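Local coordinates for protein KLLA0F12672p (Kluyveromyces lactis, PDB 4M3O) that probably removes phosphate from the C-terminal repeat domain of RNA polymerase II, this chain being the phosphatase's zinc-binding N-terminal domain, at residues Glu7-Val12 with Met49-Arg54; Arg20-Arg25 with Gly137-Asp142; Lys14-His19 with Ile24-Thr29; Gln59-Leu64 with Arg118-Tyr123. All coordinates share one frame; numbering follows the deposited sequence.

Interaction 1: residues Glu7-Val12 with Met49-Arg54; sequences EIKEVV and MKYISR
Ile8 and Tyr51 point at each other from two helices and pass alongside each other, running opposite ways. Tyr51 CG, anti to the backbone N (chi1 173°), sends the ring toward helix 5-13. Its edge, close to the ring plane, is met by Ile8 CG2, 3.9 Å from Tyr51 CE2. Lys9, with its chain extended, crosses further out along the same ring, its CG 3.7 Å from Tyr51 OH. The other branch of Ile8 meets Ile52 at about a right angle and tightly, Ile8 CD1 and Ile52 CD1 being 3.3 Å apart. Tyr51 CD1 in turn sits over the centre of the Arg54 guanidinium face. An alanine in place of Tyr51 would probably leave Ile8 CG2 and the aliphatic part of Lys9 without their partner and open a gap between the helices. Ile5 and Leu13 also touch Tyr51. No hydrogen bond crosses; this is apolar helix-helix packing in a domain whose regular structure is largely helix, joining helix 5-13 to helix 46-52 away from the zinc.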
loop_
_atom_site.group_PDB
_atom_site.type_symbol
_atom_site.label_atom_id
_atom_site.label_comp_id
_atom_site.label_asym_id
_atom_site.label_seq_id
_atom_site.Cartn_x
_atom_site.Cartn_y
_atom_site.Cartn_z
ATOM N N GLU A 7 -11.816 5.149 6.495
ATOM C CA GLU A 7 -11.090 6.347 6.059
ATOM C C GLU A 7 -10.772 6.395 4.553
ATOM O O GLU A 7 -10.975 7.407 3.879
ATOM C CB GLU A 7 -9.780 6.362 6.827
ATOM C CG GLU A 7 -9.451 7.664 7.488
ATOM C CD GLU A 7 -8.221 8.273 6.923
ATOM O OE1 GLU A 7 -8.246 8.662 5.739
ATOM O OE2 GLU A 7 -7.230 8.344 7.658
ATOM N N ILE A 8 -10.233 5.300 4.031
ATOM C CA ILE A 8 -9.951 5.205 2.581
ATOM C C ILE A 8 -11.215 5.485 1.769
ATOM O O ILE A 8 -11.188 6.272 0.826
ATOM C CB ILE A 8 -9.346 3.848 2.228
ATOM C CG1 ILE A 8 -7.929 3.769 2.844
ATOM C CG2 ILE A 8 -9.268 3.641 0.697
ATOM C CD1 ILE A 8 -7.466 2.359 3.041
ATOM N N LYS A 9 -12.336 4.917 2.183
ATOM C CA LYS A 9 -13.603 5.079 1.452
ATOM C C LYS A 9 -14.001 6.526 1.480
ATOM O O LYS A 9 -14.415 7.084 0.482
ATOM C CB LYS A 9 -14.674 4.212 2.072
ATOM C CG LYS A 9 -14.492 2.746 1.720
ATOM C CD LYS A 9 -15.528 1.864 2.406
ATOM C CE LYS A 9 -15.365 0.406 1.994
ATOM N NZ LYS A 9 -16.541 -0.392 2.440
ATOM N N GLU A 10 -13.809 7.154 2.622
ATOM C CA GLU A 10 -14.170 8.548 2.772
ATOM C C GLU A 10 -13.244 9.533 2.058
ATOM O O GLU A 10 -13.722 10.503 1.451
ATOM C CB GLU A 10 -14.254 8.900 4.267
ATOM C CG GLU A 10 -15.638 8.754 4.845
ATOM C CD GLU A 10 -16.597 9.702 4.182
ATOM O OE1 GLU A 10 -16.318 10.919 4.167
ATOM O OE2 GLU A 10 -17.610 9.211 3.656
ATOM N N VAL A 11 -11.934 9.332 2.152
ATOM C CA VAL A 11 -10.957 10.336 1.618
ATOM C C VAL A 11 -10.417 9.976 0.232
ATOM O O VAL A 11 -9.721 10.792 -0.387
ATOM C CB VAL A 11 -9.735 10.545 2.577
ATOM C CG1 VAL A 11 -8.651 11.453 1.981
ATOM C CG2 VAL A 11 -10.185 11.152 3.875
ATOM N N VAL A 12 -10.665 8.759 -0.249
ATOM C CA VAL A 12 -10.176 8.366 -1.557
ATOM C C VAL A 12 -11.326 8.012 -2.488
ATOM O O VAL A 12 -11.408 8.492 -3.610
ATOM C CB VAL A 12 -9.187 7.176 -1.462
ATOM C CG1 VAL A 12 -8.722 6.761 -2.853
ATOM C CG2 VAL A 12 -7.975 7.538 -0.606
ATOM N N MET A 49 -4.971 -3.644 5.442
ATOM C CA MET A 49 -3.856 -4.095 4.629
ATOM C C MET A 49 -4.360 -5.056 3.556
ATOM O O MET A 49 -4.019 -4.932 2.344
ATOM C CB MET A 49 -2.872 -4.699 5.613
ATOM C CG MET A 49 -1.462 -4.788 5.220
ATOM S SD MET A 49 -0.672 -3.282 4.623
ATOM C CE MET A 49 0.658 -4.258 3.955
ATOM N N LYS A 50 -5.286 -5.936 3.925
ATOM C CA LYS A 50 -5.873 -6.864 2.936
ATOM C C LYS A 50 -6.817 -6.139 1.969
ATOM O O LYS A 50 -6.868 -6.481 0.789
ATOM C CB LYS A 50 -6.644 -7.972 3.571
ATOM C CG LYS A 50 -5.838 -8.902 4.470
ATOM C CD LYS A 50 -6.795 -9.619 5.468
ATOM C CE LYS A 50 -6.029 -10.499 6.450
ATOM N NZ LYS A 50 -5.738 -11.847 5.881
ATOM N N TYR A 51 -7.516 -5.132 2.470
ATOM C CA TYR A 51 -8.388 -4.315 1.611
ATOM C C TYR A 51 -7.587 -3.515 0.539
ATOM O O TYR A 51 -7.981 -3.440 -0.602
ATOM C CB TYR A 51 -9.197 -3.365 2.508
ATOM C CG TYR A 51 -10.014 -2.346 1.795
ATOM C CD1 TYR A 51 -11.180 -2.706 1.130
ATOM C CD2 TYR A 51 -9.620 -1.006 1.773
ATOM C CE1 TYR A 51 -11.945 -1.757 0.441
ATOM C CE2 TYR A 51 -10.392 -0.038 1.127
ATOM C CZ TYR A 51 -11.552 -0.419 0.462
ATOM O OH TYR A 51 -12.256 0.557 -0.210
ATOM N N ILE A 52 -6.481 -2.902 0.952
ATOM C CA ILE A 52 -5.560 -2.114 0.068
ATOM C C ILE A 52 -5.176 -2.785 -1.230
ATOM O O ILE A 52 -4.981 -2.131 -2.238
ATOM C CB ILE A 52 -4.234 -1.836 0.826
ATOM C CG1 ILE A 52 -4.493 -0.981 2.012
ATOM C CG2 ILE A 52 -3.257 -1.045 0.012
ATOM C CD1 ILE A 52 -5.527 0.037 1.717
ATOM N N SER A 53 -4.953 -4.094 -1.138
ATOM C CA SER A 53 -4.323 -4.853 -2.178
ATOM C C SER A 53 -5.090 -4.709 -3.445
ATOM O O SER A 53 -4.499 -4.757 -4.518
ATOM C CB SER A 53 -4.140 -6.341 -1.766
ATOM O OG SER A 53 -5.421 -6.959 -1.502
ATOM N N ARG A 54 -6.428 -4.587 -3.353
ATOM C CA ARG A 54 -7.214 -4.419 -4.574
ATOM C C ARG A 54 -6.835 -3.163 -5.364
ATOM O O ARG A 54 -6.995 -3.114 -6.581
ATOM C CB ARG A 54 -8.700 -4.363 -4.248
ATOM C CG ARG A 54 -9.176 -3.023 -3.694
ATOM C CD ARG A 54 -10.655 -3.191 -3.252
ATOM N NE ARG A 54 -10.734 -4.229 -2.216
ATOM C CZ ARG A 54 -11.857 -4.687 -1.661
ATOM N NH1 ARG A 54 -13.041 -4.156 -1.911
ATOM N NH2 ARG A 54 -11.757 -5.622 -0.746
#

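Interaction 2: residues Arg20-Arg25 with Gly137-Asp142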
loop_
_atom_site.group_PDB
_atom_site.type_symbol
_atom_site.label_atom_id
_atom_site.label_comp_id
_atom_site.label_asym_id
_atom_site.label_seq_id
_atom_site.Cartn_x
_atom_site.Cartn_y
_atom_site.Cartn_z
ATOM N N ARG A 20 -20.520 3.877 -12.578
ATOM C CA ARG A 20 -20.494 2.493 -12.935
ATOM C C ARG A 20 -19.286 2.180 -13.756
ATOM O O ARG A 20 -18.932 1.056 -13.928
ATOM C CB ARG A 20 -21.764 2.054 -13.620
ATOM C CG ARG A 20 -22.258 2.925 -14.720
ATOM C CD ARG A 20 -23.764 2.782 -14.823
ATOM N NE ARG A 20 -24.134 1.585 -15.531
ATOM C CZ ARG A 20 -23.938 1.409 -16.821
ATOM N NH1 ARG A 20 -23.395 2.353 -17.546
ATOM N NH2 ARG A 20 -24.282 0.281 -17.391
ATOM N N GLN A 21 -18.672 3.224 -14.254
ATOM C CA GLN A 21 -17.391 3.138 -14.936
ATOM C C GLN A 21 -16.495 4.317 -14.611
ATOM O O GLN A 21 -16.953 5.435 -14.409
ATOM C CB GLN A 21 -17.547 3.019 -16.429
ATOM C CG GLN A 21 -18.068 1.659 -16.809
ATOM C CD GLN A 21 -17.863 1.406 -18.264
ATOM O OE1 GLN A 21 -17.956 2.329 -19.068
ATOM N NE2 GLN A 21 -17.572 0.157 -18.620
ATOM N N LEU A 22 -15.208 4.036 -14.561
ATOM C CA LEU A 22 -14.206 5.070 -14.328
ATOM C C LEU A 22 -13.402 5.338 -15.577
ATOM O O LEU A 22 -13.106 4.408 -16.356
ATOM C CB LEU A 22 -13.261 4.595 -13.235
ATOM C CG LEU A 22 -13.869 4.394 -11.889
ATOM C CD1 LEU A 22 -12.814 3.885 -10.924
ATOM C CD2 LEU A 22 -14.515 5.696 -11.382
ATOM N N THR A 23 -13.028 6.594 -15.757
ATOM C CA THR A 23 -12.036 6.939 -16.765
ATOM C C THR A 23 -10.635 6.588 -16.217
ATOM O O THR A 23 -10.429 6.390 -14.989
ATOM C CB THR A 23 -12.031 8.442 -17.100
ATOM O OG1 THR A 23 -11.613 9.190 -15.957
ATOM C CG2 THR A 23 -13.450 8.991 -17.564
ATOM N N ILE A 24 -9.687 6.580 -17.128
ATOM C CA ILE A 24 -8.276 6.420 -16.830
ATOM C C ILE A 24 -7.789 7.490 -15.891
ATOM O O ILE A 24 -7.042 7.196 -14.954
ATOM C CB ILE A 24 -7.406 6.358 -18.128
ATOM C CG1 ILE A 24 -7.875 5.190 -19.046
ATOM C CG2 ILE A 24 -5.945 6.051 -17.749
ATOM C CD1 ILE A 24 -7.779 5.398 -20.566
ATOM N N ARG A 25 -8.252 8.721 -16.045
ATOM C CA ARG A 25 -7.814 9.788 -15.122
ATOM C C ARG A 25 -8.317 9.611 -13.721
ATOM O O ARG A 25 -7.652 10.031 -12.786
ATOM C CB ARG A 25 -8.256 11.192 -15.553
ATOM C CG ARG A 25 -7.516 11.716 -16.750
ATOM C CD ARG A 25 -6.112 12.183 -16.374
ATOM N NE ARG A 25 -5.110 11.814 -17.354
ATOM C CZ ARG A 25 -5.001 12.331 -18.555
ATOM N NH1 ARG A 25 -5.836 13.297 -18.993
ATOM N NH2 ARG A 25 -4.025 11.925 -19.324
ATOM N N GLY A 137 -15.001 -2.750 -11.600
ATOM C CA GLY A 137 -15.721 -2.429 -10.373
ATOM C C GLY A 137 -14.886 -2.426 -9.110
ATOM O O GLY A 137 -15.463 -2.469 -8.071
ATOM N N VAL A 138 -13.549 -2.261 -9.177
ATOM C CA VAL A 138 -12.737 -2.207 -7.917
ATOM C C VAL A 138 -13.065 -1.053 -7.019
ATOM O O VAL A 138 -12.691 -1.053 -5.872
ATOM C CB VAL A 138 -11.194 -1.961 -8.041
ATOM C CG1 VAL A 138 -10.391 -3.146 -7.615
ATOM C CG2 VAL A 138 -10.729 -1.232 -9.307
ATOM N N HIS A 139 -13.548 0.031 -7.591
ATOM C CA HIS A 139 -13.994 1.174 -6.781
ATOM C C HIS A 139 -15.289 0.947 -5.987
ATOM O O HIS A 139 -15.652 1.808 -5.188
ATOM C CB HIS A 139 -14.209 2.396 -7.659
ATOM C CG HIS A 139 -15.178 2.172 -8.765
ATOM N ND1 HIS A 139 -16.356 2.875 -8.871
ATOM C CD2 HIS A 139 -15.148 1.315 -9.806
ATOM C CE1 HIS A 139 -17.011 2.451 -9.938
ATOM N NE2 HIS A 139 -16.287 1.516 -10.528
ATOM N N LEU A 140 -15.979 -0.177 -6.217
ATOM C CA LEU A 140 -17.331 -0.384 -5.662
ATOM C C LEU A 140 -17.306 -1.117 -4.356
ATOM O O LEU A 140 -16.492 -2.030 -4.166
ATOM C CB LEU A 140 -18.191 -1.183 -6.635
ATOM C CG LEU A 140 -18.336 -0.475 -7.983
ATOM C CD1 LEU A 140 -19.022 -1.301 -9.058
ATOM C CD2 LEU A 140 -19.076 0.810 -7.764
ATOM N N ASP A 141 -18.247 -0.780 -3.485
ATOM C CA ASP A 141 -18.401 -1.500 -2.214
ATOM C C ASP A 141 -18.685 -2.989 -2.365
ATOM O O ASP A 141 -18.290 -3.757 -1.521
ATOM C CB ASP A 141 -19.469 -0.829 -1.341
ATOM C CG ASP A 141 -19.004 0.536 -0.826
ATOM O OD1 ASP A 141 -19.742 1.538 -0.943
ATOM O OD2 ASP A 141 -17.867 0.610 -0.328
ATOM N N ASP A 142 -19.251 -3.416 -3.483
ATOM C CA ASP A 142 -19.492 -4.853 -3.714
ATOM C C ASP A 142 -18.370 -5.645 -4.416
ATOM O O ASP A 142 -18.539 -6.825 -4.698
ATOM C CB ASP A 142 -20.797 -5.041 -4.516
ATOM C CG ASP A 142 -20.760 -4.347 -5.873
ATOM O OD1 ASP A 142 -20.498 -5.027 -6.894
ATOM O OD2 ASP A 142 -20.973 -3.118 -5.903
#
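Leu22 lays its CD1 methyl over one face of the His139 imidazole in a CH-pi contact, 3.9 Å from CD1 to the ring centroid and 27° off the ring normal. The methyl is displaced toward the CG-CD2 side, with Leu22 CD1 3.6 Å from His139 CG. The opposite face rests on Leu140 CG, 3.7 Å above the plane, so the imidazole is held between two leucines. His139 belongs to a type I beta turn running from Gly137 to Leu140, closed by Leu140 N bonding to Gly137 O at 3.0 Å. This turn is part of the loop after helix 114-125 and packs against the connection leading into helix 24-40, away from the zinc site. Within it the ring swings to a place between its own backbone N and carbonyl carbon (chi1 57°), directed at the 20-25 segment. A probable hydrogen bond from His139 ND1 to Tyr16 O helps to set its rotation. Leu22 in turn touches Tyr16, Val27 and Ile30. It precedes Thr23, the N-cap residue of helix 24-40.

Interaction 3: residues Lys14-His19 with Ile24-Thr29; sequences KPYTNH and IREVET
The Tyr16 ring has Pro15 CB over the centre of one face, 3.7 Å above its plane, while Glu26 comes to it obliquely, with CG 3.6 Å from Tyr16 CE2. The neighbouring His19 ring is covered on one face by Tyr16 CD2, offset toward the rim, and turns an edge to the Glu26 carboxylate, the two planes 69° apart. Glu26 thus runs its extended chain past the tyrosine and ends beside the histidine; its carboxylate stands 76° from the plane of the Tyr16 ring. The firmer hold on that carboxylate comes from Thr23, whose backbone N bonds to Glu26 OE2. At the far end of the phenol, Thr29 crosses at about a right angle, with CG2 4.0 Å from Tyr16 OH. The methyl is the branch turned to Tyr16 OH, the hydroxyl being used on its own helix: with chi1 at -56°, Thr29 OG1 bonds to Arg25 O at 2.7 Å. Thr29 N bonds to the same oxygen, the two donors reaching it from opposite faces of the carbonyl plane. Tyr16 and His19 also bracket a type I beta turn, His19 N bonding to Tyr16 O. The contact folds the connection between helix 5-13 and helix 24-40 back on the second helix, where Thr23 and Glu26 form a capping box, the Thr23 side chain in return capping a backbone N of the first turn.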
loop_
_atom_site.group_PDB
_atom_site.type_symbol
_atom_site.label_atom_id
_atom_site.label_comp_id
_atom_site.label_asym_id
_atom_site.label_seq_id
_atom_site.Cartn_x
_atom_site.Cartn_y
_atom_site.Cartn_z
ATOM N N LYS A 14 -14.764 8.260 -2.122
ATOM C CA LYS A 14 -16.109 8.831 -1.929
ATOM C C LYS A 14 -16.710 9.355 -3.265
ATOM O O LYS A 14 -17.822 9.010 -3.624
ATOM C CB LYS A 14 -16.063 9.856 -0.802
ATOM C CG LYS A 14 -17.262 10.770 -0.665
ATOM C CD LYS A 14 -17.087 11.664 0.551
ATOM C CE LYS A 14 -18.375 12.405 0.847
ATOM N NZ LYS A 14 -18.550 12.600 2.313
ATOM N N PRO A 15 -15.938 10.080 -4.067
ATOM C CA PRO A 15 -16.547 10.629 -5.286
ATOM C C PRO A 15 -17.081 9.623 -6.259
ATOM O O PRO A 15 -17.825 10.005 -7.165
ATOM C CB PRO A 15 -15.386 11.324 -5.987
ATOM C CG PRO A 15 -14.443 11.669 -4.897
ATOM C CD PRO A 15 -14.549 10.524 -3.900
ATOM N N TYR A 16 -16.615 8.369 -6.159
ATOM C CA TYR A 16 -16.762 7.409 -7.243
ATOM C C TYR A 16 -17.754 6.329 -6.859
ATOM O O TYR A 16 -18.007 5.446 -7.678
ATOM C CB TYR A 16 -15.366 6.832 -7.615
ATOM C CG TYR A 16 -14.391 7.950 -7.950
ATOM C CD1 TYR A 16 -13.343 8.323 -7.075
ATOM C CD2 TYR A 16 -14.563 8.704 -9.098
ATOM C CE1 TYR A 16 -12.460 9.388 -7.401
ATOM C CE2 TYR A 16 -13.695 9.757 -9.431
ATOM C CZ TYR A 16 -12.646 10.097 -8.582
ATOM O OH TYR A 16 -11.856 11.177 -8.947
ATOM N N THR A 17 -18.337 6.408 -5.659
ATOM C CA THR A 17 -19.253 5.367 -5.179
ATOM C C THR A 17 -20.425 5.113 -6.122
ATOM O O THR A 17 -20.870 3.966 -6.184
ATOM C CB THR A 17 -19.867 5.625 -3.774
ATOM O OG1 THR A 17 -20.570 6.876 -3.744
ATOM C CG2 THR A 17 -18.786 5.616 -2.696
ATOM N N ASN A 18 -20.909 6.095 -6.867
ATOM C CA ASN A 18 -22.031 5.854 -7.763
ATOM C C ASN A 18 -21.672 5.752 -9.241
ATOM O O ASN A 18 -22.535 5.777 -10.075
ATOM C CB ASN A 18 -23.141 6.889 -7.527
ATOM C CG ASN A 18 -24.477 6.491 -8.134
ATOM O OD1 ASN A 18 -25.060 7.234 -8.869
ATOM N ND2 ASN A 18 -24.948 5.343 -7.813
ATOM N N HIS A 19 -20.396 5.624 -9.566
ATOM C CA HIS A 19 -19.982 5.543 -10.956
ATOM C C HIS A 19 -20.050 4.148 -11.397
ATOM O O HIS A 19 -19.634 3.261 -10.694
ATOM C CB HIS A 19 -18.531 5.950 -11.125
ATOM C CG HIS A 19 -18.276 7.407 -11.084
ATOM N ND1 HIS A 19 -17.570 8.019 -12.012
ATOM C CD2 HIS A 19 -18.603 8.351 -10.159
ATOM C CE1 HIS A 19 -17.467 9.295 -11.714
ATOM N NE2 HIS A 19 -18.108 9.499 -10.579
ATOM N N ILE A 24 -9.687 6.580 -17.128
ATOM C CA ILE A 24 -8.276 6.420 -16.830
ATOM C C ILE A 24 -7.789 7.490 -15.891
ATOM O O ILE A 24 -7.042 7.196 -14.954
ATOM C CB ILE A 24 -7.406 6.358 -18.128
ATOM C CG1 ILE A 24 -7.875 5.190 -19.046
ATOM C CG2 ILE A 24 -5.945 6.051 -17.749
ATOM C CD1 ILE A 24 -7.779 5.398 -20.566
ATOM N N ARG A 25 -8.252 8.721 -16.045
ATOM C CA ARG A 25 -7.814 9.788 -15.122
ATOM C C ARG A 25 -8.317 9.611 -13.721
ATOM O O ARG A 25 -7.652 10.031 -12.786
ATOM C CB ARG A 25 -8.256 11.192 -15.553
ATOM C CG ARG A 25 -7.516 11.716 -16.750
ATOM C CD ARG A 25 -6.112 12.183 -16.374
ATOM N NE ARG A 25 -5.110 11.814 -17.354
ATOM C CZ ARG A 25 -5.001 12.331 -18.555
ATOM N NH1 ARG A 25 -5.836 13.297 -18.993
ATOM N NH2 ARG A 25 -4.025 11.925 -19.324
ATOM N N GLU A 26 -9.548 9.096 -13.579
ATOM C CA GLU A 26 -10.161 8.931 -12.273
ATOM C C GLU A 26 -9.446 7.774 -11.564
ATOM O O GLU A 26 -9.218 7.860 -10.417
ATOM C CB GLU A 26 -11.645 8.659 -12.411
ATOM C CG GLU A 26 -12.453 9.883 -12.854
ATOM C CD GLU A 26 -13.861 9.548 -13.340
ATOM O OE1 GLU A 26 -14.758 10.382 -13.113
ATOM O OE2 GLU A 26 -14.075 8.466 -13.955
ATOM N N VAL A 27 -9.111 6.718 -12.280
ATOM C CA VAL A 27 -8.318 5.596 -11.741
ATOM C C VAL A 27 -6.952 6.089 -11.245
ATOM O O VAL A 27 -6.508 5.775 -10.134
ATOM C CB VAL A 27 -8.104 4.501 -12.789
ATOM C CG1 VAL A 27 -7.070 3.508 -12.299
ATOM C CG2 VAL A 27 -9.398 3.742 -13.073
ATOM N N GLU A 28 -6.277 6.886 -12.072
ATOM C CA GLU A 28 -4.998 7.474 -11.634
ATOM C C GLU A 28 -5.175 8.353 -10.384
ATOM O O GLU A 28 -4.274 8.444 -9.546
ATOM C CB GLU A 28 -4.377 8.308 -12.768
ATOM C CG GLU A 28 -3.957 7.469 -13.969
ATOM C CD GLU A 28 -3.561 8.325 -15.211
ATOM O OE1 GLU A 28 -3.782 9.572 -15.219
ATOM O OE2 GLU A 28 -3.032 7.739 -16.207
ATOM N N THR A 29 -6.291 9.074 -10.313
ATOM C CA THR A 29 -6.511 10.005 -9.189
ATOM C C THR A 29 -6.665 9.152 -7.894
ATOM O O THR A 29 -6.201 9.536 -6.823
ATOM C CB THR A 29 -7.749 10.913 -9.428
ATOM O OG1 THR A 29 -7.603 11.631 -10.661
ATOM C CG2 THR A 29 -8.012 11.946 -8.260
#

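Interaction 4: residues Gln59-Leu64 with Arg118-Tyr123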
loop_
_atom_site.group_PDB
_atom_site.type_symbol
_atom_site.label_atom_id
_atom_site.label_comp_id
_atom_site.label_asym_id
_atom_site.label_seq_id
_atom_site.Cartn_x
_atom_site.Cartn_y
_atom_site.Cartn_z
ATOM N N GLN A 59 4.155 -3.037 -8.833
ATOM C CA GLN A 59 4.952 -1.848 -9.028
ATOM C C GLN A 59 4.453 -0.644 -8.200
ATOM O O GLN A 59 5.254 0.111 -7.729
ATOM C CB GLN A 59 4.940 -1.413 -10.503
ATOM C CG GLN A 59 5.918 -0.239 -10.753
ATOM C CD GLN A 59 7.325 -0.648 -10.382
ATOM O OE1 GLN A 59 7.792 -1.679 -10.846
ATOM N NE2 GLN A 59 7.973 0.104 -9.496
ATOM N N ASP A 60 3.155 -0.443 -8.084
ATOM C CA ASP A 60 2.643 0.633 -7.217
ATOM C C ASP A 60 3.044 0.412 -5.783
ATOM O O ASP A 60 3.284 1.352 -5.075
ATOM C CB ASP A 60 1.095 0.699 -7.185
ATOM C CG ASP A 60 0.455 0.954 -8.525
ATOM O OD1 ASP A 60 1.115 1.579 -9.416
ATOM O OD2 ASP A 60 -0.729 0.506 -8.655
ATOM N N TYR A 61 3.079 -0.853 -5.347
ATOM C CA TYR A 61 3.555 -1.199 -4.006
ATOM C C TYR A 61 5.035 -0.866 -3.824
ATOM O O TYR A 61 5.385 -0.194 -2.860
ATOM C CB TYR A 61 3.291 -2.681 -3.609
ATOM C CG TYR A 61 3.721 -2.969 -2.184
ATOM C CD1 TYR A 61 2.925 -2.589 -1.072
ATOM C CD2 TYR A 61 4.922 -3.575 -1.920
ATOM C CE1 TYR A 61 3.310 -2.853 0.229
ATOM C CE2 TYR A 61 5.328 -3.813 -0.616
ATOM C CZ TYR A 61 4.521 -3.439 0.455
ATOM O OH TYR A 61 4.982 -3.691 1.715
ATOM N N ALA A 62 5.873 -1.298 -4.736
ATOM C CA ALA A 62 7.311 -0.901 -4.719
ATOM C C ALA A 62 7.494 0.607 -4.676
ATOM O O ALA A 62 8.356 1.099 -3.942
ATOM C CB ALA A 62 8.075 -1.455 -5.931
ATOM N N ASP A 63 6.685 1.355 -5.426
ATOM C CA ASP A 63 6.780 2.793 -5.371
ATOM C C ASP A 63 6.287 3.341 -4.014
ATOM O O ASP A 63 6.886 4.287 -3.484
ATOM C CB ASP A 63 5.960 3.430 -6.502
ATOM C CG ASP A 63 6.396 2.921 -7.933
ATOM O OD1 ASP A 63 7.517 2.403 -8.117
ATOM O OD2 ASP A 63 5.584 3.007 -8.874
ATOM N N LEU A 64 5.204 2.747 -3.468
ATOM C CA LEU A 64 4.766 3.057 -2.107
ATOM C C LEU A 64 5.949 2.986 -1.120
ATOM O O LEU A 64 6.167 3.885 -0.281
ATOM C CB LEU A 64 3.625 2.118 -1.699
ATOM C CG LEU A 64 2.894 2.337 -0.370
ATOM C CD1 LEU A 64 1.697 1.439 -0.139
ATOM C CD2 LEU A 64 3.799 2.119 0.805
ATOM N N ARG A 118 10.786 -9.258 4.924
ATOM C CA ARG A 118 10.099 -10.500 4.508
ATOM C C ARG A 118 8.573 -10.326 4.452
ATOM O O ARG A 118 7.908 -10.827 3.558
ATOM C CB ARG A 118 10.512 -11.670 5.454
ATOM C CG ARG A 118 11.980 -12.062 5.406
ATOM C CD ARG A 118 12.385 -12.469 3.979
ATOM N NE ARG A 118 13.556 -13.347 3.933
ATOM C CZ ARG A 118 14.287 -13.586 2.832
ATOM N NH1 ARG A 118 14.053 -12.983 1.671
ATOM N NH2 ARG A 118 15.270 -14.463 2.874
ATOM N N CYS A 119 7.999 -9.631 5.429
ATOM C CA CYS A 119 6.560 -9.403 5.439
ATOM C C CYS A 119 6.132 -8.620 4.199
ATOM O O CYS A 119 5.074 -8.869 3.601
ATOM C CB CYS A 119 6.138 -8.650 6.707
ATOM S SG CYS A 119 6.344 -9.525 8.258
ATOM N N SER A 120 6.987 -7.663 3.835
ATOM C CA SER A 120 6.805 -6.825 2.677
ATOM C C SER A 120 6.874 -7.569 1.351
ATOM O O SER A 120 5.972 -7.427 0.492
ATOM C CB SER A 120 7.809 -5.624 2.687
ATOM O OG SER A 120 7.439 -4.757 1.604
ATOM N N GLN A 121 7.897 -8.374 1.177
ATOM C CA GLN A 121 7.990 -9.309 0.052
ATOM C C GLN A 121 6.786 -10.309 -0.043
ATOM O O GLN A 121 6.203 -10.525 -1.112
ATOM C CB GLN A 121 9.201 -10.230 0.303
ATOM C CG GLN A 121 10.526 -9.545 0.111
ATOM C CD GLN A 121 11.654 -10.574 0.157
ATOM O OE1 GLN A 121 11.784 -11.338 1.112
ATOM N NE2 GLN A 121 12.405 -10.653 -0.913
ATOM N N PHE A 122 6.424 -10.865 1.110
ATOM C CA PHE A 122 5.323 -11.807 1.217
ATOM C C PHE A 122 4.049 -11.161 0.692
ATOM O O PHE A 122 3.308 -11.756 -0.125
ATOM C CB PHE A 122 5.177 -12.245 2.673
ATOM C CG PHE A 122 4.177 -13.358 2.911
ATOM C CD1 PHE A 122 2.851 -13.077 3.203
ATOM C CD2 PHE A 122 4.564 -14.719 2.900
ATOM C CE1 PHE A 122 1.937 -14.109 3.485
ATOM C CE2 PHE A 122 3.627 -15.754 3.133
ATOM C CZ PHE A 122 2.321 -15.425 3.442
ATOM N N TYR A 123 3.808 -9.927 1.127
ATOM C CA TYR A 123 2.626 -9.192 0.661
ATOM C C TYR A 123 2.725 -8.882 -0.836
ATOM O O TYR A 123 1.770 -9.069 -1.551
ATOM C CB TYR A 123 2.466 -7.917 1.463
ATOM C CG TYR A 123 1.262 -7.078 1.201
ATOM C CD1 TYR A 123 0.009 -7.451 1.681
ATOM C CD2 TYR A 123 1.372 -5.878 0.498
ATOM C CE1 TYR A 123 -1.093 -6.653 1.437
ATOM C CE2 TYR A 123 0.269 -5.048 0.272
ATOM C CZ TYR A 123 -0.974 -5.456 0.746
ATOM O OH TYR A 123 -2.059 -4.626 0.552
#
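With chi1 near -176°, Tyr61 and Tyr123 both throw their rings out on the side opposite the backbone N, each toward the facing helix; Ser120 OG, at -173°, is set the same way and meets the end of the Tyr61 ring. Tyr61 OH and Ser120 OG are 2.7 Å apart in a hydrogen bond that either could donate, the serine oxygen lying at the ring edge in its plane. Beside it Tyr123 crosses obliquely, its CD2 over one face of Tyr61 and 3.6 Å from Tyr61 CE1. The ring planes are 58° apart. A phenylalanine in place of Tyr61 would probably leave Ser120 OG without this partner. Ser120 OG also bonds to Tyr111 OH, and Tyr123 OH to Met49 O. Ser120 lies one helical turn after the zinc ligand His116, its side chain about 8 Å from the zinc. The hydroxyls of Tyr61, Ser120 and Tyr111 form a linked set that probably satisfies the buried Tyr61 and Ser120 oxygens and joins helix 58-70 to helix 114-125, which carries that ligand.

Interactions 2 and 3 form one patch, their centres about 6 Å apart: they share Ile24 and Arg25 of helix 24-40, and His139 of one probably hydrogen-bonds to Tyr16 of the other. The centre of interaction 1 lies about 13 Å from each; Lys9 makes a weak ion pair with Asp141 of interaction 2. Interaction 4, centred about 16 Å from interaction 1, joins it through Tyr123 OH and Met49 O but does not touch the other two, whose centres are about 23 and 24 Å away. Along the chain, interaction 3 is nested within interaction 1, which closes before interaction 4 opens. The segments of interactions 1 and 2 alternate, so the C-terminal loop is brought back onto the N-terminal helices.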